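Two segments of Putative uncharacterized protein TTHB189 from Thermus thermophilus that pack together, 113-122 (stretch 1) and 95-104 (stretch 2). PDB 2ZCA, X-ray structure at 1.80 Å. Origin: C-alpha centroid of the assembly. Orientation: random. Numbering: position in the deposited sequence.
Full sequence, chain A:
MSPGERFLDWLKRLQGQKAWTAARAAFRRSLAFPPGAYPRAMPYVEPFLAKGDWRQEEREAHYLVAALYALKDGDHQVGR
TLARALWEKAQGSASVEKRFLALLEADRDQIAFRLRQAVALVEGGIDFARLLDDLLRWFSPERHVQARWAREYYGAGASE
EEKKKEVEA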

# COMPACT_ATOMS: atom_id res chain seq x y z
N PHE A 113 -7.41 -2.97 6.79
CA PHE A 113 -6.89 -3.15 8.14
C PHE A 113 -5.64 -4.04 8.15
O PHE A 113 -4.63 -3.69 8.75
CB PHE A 113 -7.95 -3.76 9.04
CG PHE A 113 -7.46 -4.07 10.43
CD1 PHE A 113 -7.20 -3.05 11.34
CD2 PHE A 113 -7.26 -5.39 10.83
CE1 PHE A 113 -6.74 -3.33 12.62
CE2 PHE A 113 -6.79 -5.68 12.12
CZ PHE A 113 -6.53 -4.65 13.01
N ARG A 114 -5.72 -5.19 7.50
CA ARG A 114 -4.58 -6.11 7.49
C ARG A 114 -3.37 -5.59 6.75
O ARG A 114 -2.23 -5.92 7.11
CB ARG A 114 -5.01 -7.47 6.95
CG ARG A 114 -5.91 -8.19 7.92
CD ARG A 114 -6.37 -9.55 7.44
NE ARG A 114 -7.10 -10.24 8.50
CZ ARG A 114 -7.79 -11.36 8.34
NH1 ARG A 114 -7.85 -11.95 7.15
NH2 ARG A 114 -8.42 -11.90 9.38
N LEU A 115 -3.59 -4.77 5.73
CA LEU A 115 -2.46 -4.23 4.98
C LEU A 115 -1.76 -3.17 5.82
O LEU A 115 -0.53 -3.09 5.83
CB LEU A 115 -2.93 -3.64 3.65
CG LEU A 115 -1.83 -3.42 2.60
CD1 LEU A 115 -1.18 -4.76 2.22
CD2 LEU A 115 -2.43 -2.75 1.37
N ARG A 116 -2.54 -2.35 6.53
CA ARG A 116 -1.94 -1.33 7.38
C ARG A 116 -1.12 -2.02 8.47
O ARG A 116 0.01 -1.62 8.77
CB ARG A 116 -3.03 -0.47 8.04
CG ARG A 116 -2.47 0.56 9.02
CD ARG A 116 -3.00 0.33 10.42
NE ARG A 116 -4.45 0.47 10.48
CZ ARG A 116 -5.18 0.26 11.57
NH1 ARG A 116 -6.50 0.41 11.53
NH2 ARG A 116 -4.59 -0.11 12.70
N GLN A 117 -1.69 -3.06 9.05
CA GLN A 117 -1.01 -3.80 10.10
C GLN A 117 0.29 -4.45 9.60
O GLN A 117 1.31 -4.44 10.30
CB GLN A 117 -1.95 -4.86 10.68
CG GLN A 117 -1.32 -5.72 11.76
CD GLN A 117 -2.29 -6.75 12.31
OE1 GLN A 117 -3.18 -6.43 13.10
NE2 GLN A 117 -2.14 -8.00 11.88
N ALA A 118 0.25 -5.01 8.39
CA ALA A 118 1.42 -5.67 7.82
C ALA A 118 2.56 -4.69 7.51
O ALA A 118 3.72 -4.99 7.75
CB ALA A 118 1.03 -6.41 6.56
N VAL A 119 2.21 -3.53 6.96
CA VAL A 119 3.22 -2.52 6.65
C VAL A 119 3.82 -1.99 7.95
O VAL A 119 5.02 -1.76 8.04
CB VAL A 119 2.60 -1.36 5.83
CG1 VAL A 119 3.62 -0.24 5.64
CG2 VAL A 119 2.16 -1.87 4.47
N ALA A 120 2.98 -1.81 8.97
CA ALA A 120 3.46 -1.30 10.26
C ALA A 120 4.33 -2.33 10.96
O ALA A 120 5.17 -1.99 11.79
CB ALA A 120 2.27 -0.94 11.14
N LEU A 121 4.14 -3.60 10.61
CA LEU A 121 4.88 -4.69 11.22
C LEU A 121 6.30 -4.86 10.67
O LEU A 121 7.23 -5.15 11.42
CB LEU A 121 4.10 -6.00 11.04
CG LEU A 121 4.64 -7.26 11.71
CD1 LEU A 121 4.70 -7.07 13.22
CD2 LEU A 121 3.72 -8.43 11.36
N VAL A 122 6.47 -4.68 9.36
CA VAL A 122 7.78 -4.86 8.77
C VAL A 122 8.76 -3.73 9.06
O VAL A 122 8.37 -2.61 9.40
CB VAL A 122 7.70 -5.03 7.23
CG1 VAL A 122 6.75 -6.18 6.90
CG2 VAL A 122 7.26 -3.74 6.57
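Stretch 2 95-104: SVEKRFLALL

Both stretches are helical. In stretch 1 the helix runs from 113 to 121, continuing from earlier in the chain, and V122 is the first residue to leave helical phi/psi, its psi swinging to 158°. In stretch 2 residues 96-104 are helical, held by regular i to i+4 bonds such as F100 N to V96 O at 3.0 Å and L104 N to F100 O, also 3.0 Å. The second helix lies roughly antiparallel to the first: their N-to-C directions differ by 147°, with a signed crossing angle of -147°, and the axes approach to 9.7 Å. The register therefore runs in reverse. R114 CA lies 5.8 Å from L103 CA, A118 CA 7.6 Å from R99 CA, and L121 CA 8.6 Å from V96 CA, so the backbones diverge toward the C-terminal end of stretch 1.

At the close end, L103 contributes the largest covered area of any residue in the contact. Its CA-to-CB bond points sideways, but with chi1 t and chi2 p the end of the side chain comes nearer stretch 1. There L103 CD1 lies 3.7 Å from R114 CB and 4.2 Å from L115 CD1, while L103 CD2 lies 3.8 Å from A118 CB. A branched leucine suits this place because one methyl reaches R114, the other A118, and both lie near L115; the small side chain of A118 offers a methyl contact without filling much of the space between the helices.

R114 combines two roles. Its aliphatic base packs on L103, and its extended side chain carries R114 NH1 to 2.8 Å from A102 O, forming a weak hydrogen bond with an N-H...O angle of 120°. The short side chain of A102 lies over one face of the guanidinium, with A102 CB 3.9 Å from R114 NH1.

Farther along, where the separation is greater, the CA-to-CB bond of R99 points toward stretch 1. R99 CD is 3.4 Å from Q117 NE2 and 3.7 Å from L121 CD2. Long, flexible arginine suits this exposed position: its methylene carbons can pack against neighbours while its charged end remains compatible with solvent. Q117 NE2 lies at the edge of the R99 guanidinium, near its plane, but the two are not hydrogen-bonded. L121 also meets V96, with L121 CD2 4.0 Å from V96 CG1. The reach of leucine and the branched bulk of valine make an apolar contact despite the wider backbone spacing. In all, the two stretches bury 401 Å² between them.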

# COMPACT_ATOMS: atom_id res chain seq x y z
N SER A 95 5.30 -16.18 14.38
CA SER A 95 3.90 -15.76 14.34
C SER A 95 3.59 -14.82 13.17
O SER A 95 2.44 -14.68 12.76
CB SER A 95 3.51 -15.08 15.65
OG SER A 95 4.34 -13.95 15.91
N VAL A 96 4.63 -14.16 12.65
CA VAL A 96 4.45 -13.25 11.53
C VAL A 96 3.90 -13.98 10.31
O VAL A 96 3.17 -13.41 9.51
CB VAL A 96 5.79 -12.57 11.15
CG1 VAL A 96 5.60 -11.66 9.95
CG2 VAL A 96 6.33 -11.77 12.33
N GLU A 97 4.24 -15.26 10.18
CA GLU A 97 3.76 -16.03 9.04
C GLU A 97 2.24 -16.17 9.04
O GLU A 97 1.60 -16.15 7.99
CB GLU A 97 4.39 -17.41 8.99
CG GLU A 97 4.09 -18.12 7.69
CD GLU A 97 4.75 -19.47 7.57
OE1 GLU A 97 4.53 -20.13 6.53
OE2 GLU A 97 5.48 -19.87 8.50
N LYS A 98 1.65 -16.33 10.23
CA LYS A 98 0.20 -16.45 10.33
C LYS A 98 -0.46 -15.14 9.92
O LYS A 98 -1.56 -15.14 9.37
CB LYS A 98 -0.21 -16.83 11.76
CG LYS A 98 0.22 -18.23 12.17
CD LYS A 98 -0.24 -18.55 13.59
CE LYS A 98 0.16 -19.97 13.99
NZ LYS A 98 -0.43 -20.99 13.09
N ARG A 99 0.20 -14.02 10.20
CA ARG A 99 -0.36 -12.73 9.82
C ARG A 99 -0.28 -12.62 8.30
O ARG A 99 -1.20 -12.10 7.66
CB ARG A 99 0.42 -11.58 10.46
CG ARG A 99 0.16 -11.39 11.94
CD ARG A 99 0.56 -10.00 12.39
NE ARG A 99 0.26 -9.76 13.80
CZ ARG A 99 0.91 -10.32 14.81
NH1 ARG A 99 1.91 -11.16 14.57
NH2 ARG A 99 0.55 -10.05 16.06
N PHE A 100 0.81 -13.11 7.73
CA PHE A 100 0.99 -13.07 6.29
C PHE A 100 -0.11 -13.89 5.61
O PHE A 100 -0.74 -13.42 4.66
CB PHE A 100 2.37 -13.63 5.91
CG PHE A 100 2.55 -13.83 4.43
CD1 PHE A 100 2.53 -12.75 3.55
CD2 PHE A 100 2.72 -15.11 3.91
CE1 PHE A 100 2.68 -12.94 2.18
CE2 PHE A 100 2.87 -15.31 2.53
CZ PHE A 100 2.85 -14.22 1.67
N LEU A 101 -0.34 -15.10 6.08
CA LEU A 101 -1.39 -15.92 5.47
C LEU A 101 -2.77 -15.29 5.60
O LEU A 101 -3.57 -15.36 4.67
CB LEU A 101 -1.39 -17.33 6.09
CG LEU A 101 -0.12 -18.12 5.74
CD1 LEU A 101 -0.17 -19.48 6.43
CD2 LEU A 101 -0.00 -18.29 4.24
N ALA A 102 -3.04 -14.66 6.74
CA ALA A 102 -4.33 -14.01 6.95
C ALA A 102 -4.48 -12.82 6.00
O ALA A 102 -5.58 -12.46 5.58
CB ALA A 102 -4.46 -13.54 8.39
N LEU A 103 -3.35 -12.21 5.66
CA LEU A 103 -3.35 -11.08 4.74
C LEU A 103 -3.75 -11.59 3.36
O LEU A 103 -4.61 -11.02 2.69
CB LEU A 103 -1.95 -10.45 4.69
CG LEU A 103 -1.77 -9.28 3.73
CD1 LEU A 103 -2.81 -8.21 4.01
CD2 LEU A 103 -0.36 -8.72 3.87
N LEU A 104 -3.14 -12.69 2.93
CA LEU A 104 -3.47 -13.27 1.63
C LEU A 104 -4.95 -13.69 1.58
O LEU A 104 -5.56 -13.68 0.52
CB LEU A 104 -2.60 -14.49 1.34
CG LEU A 104 -1.08 -14.29 1.28
CD1 LEU A 104 -0.42 -15.62 0.95
CD2 LEU A 104 -0.74 -13.25 0.22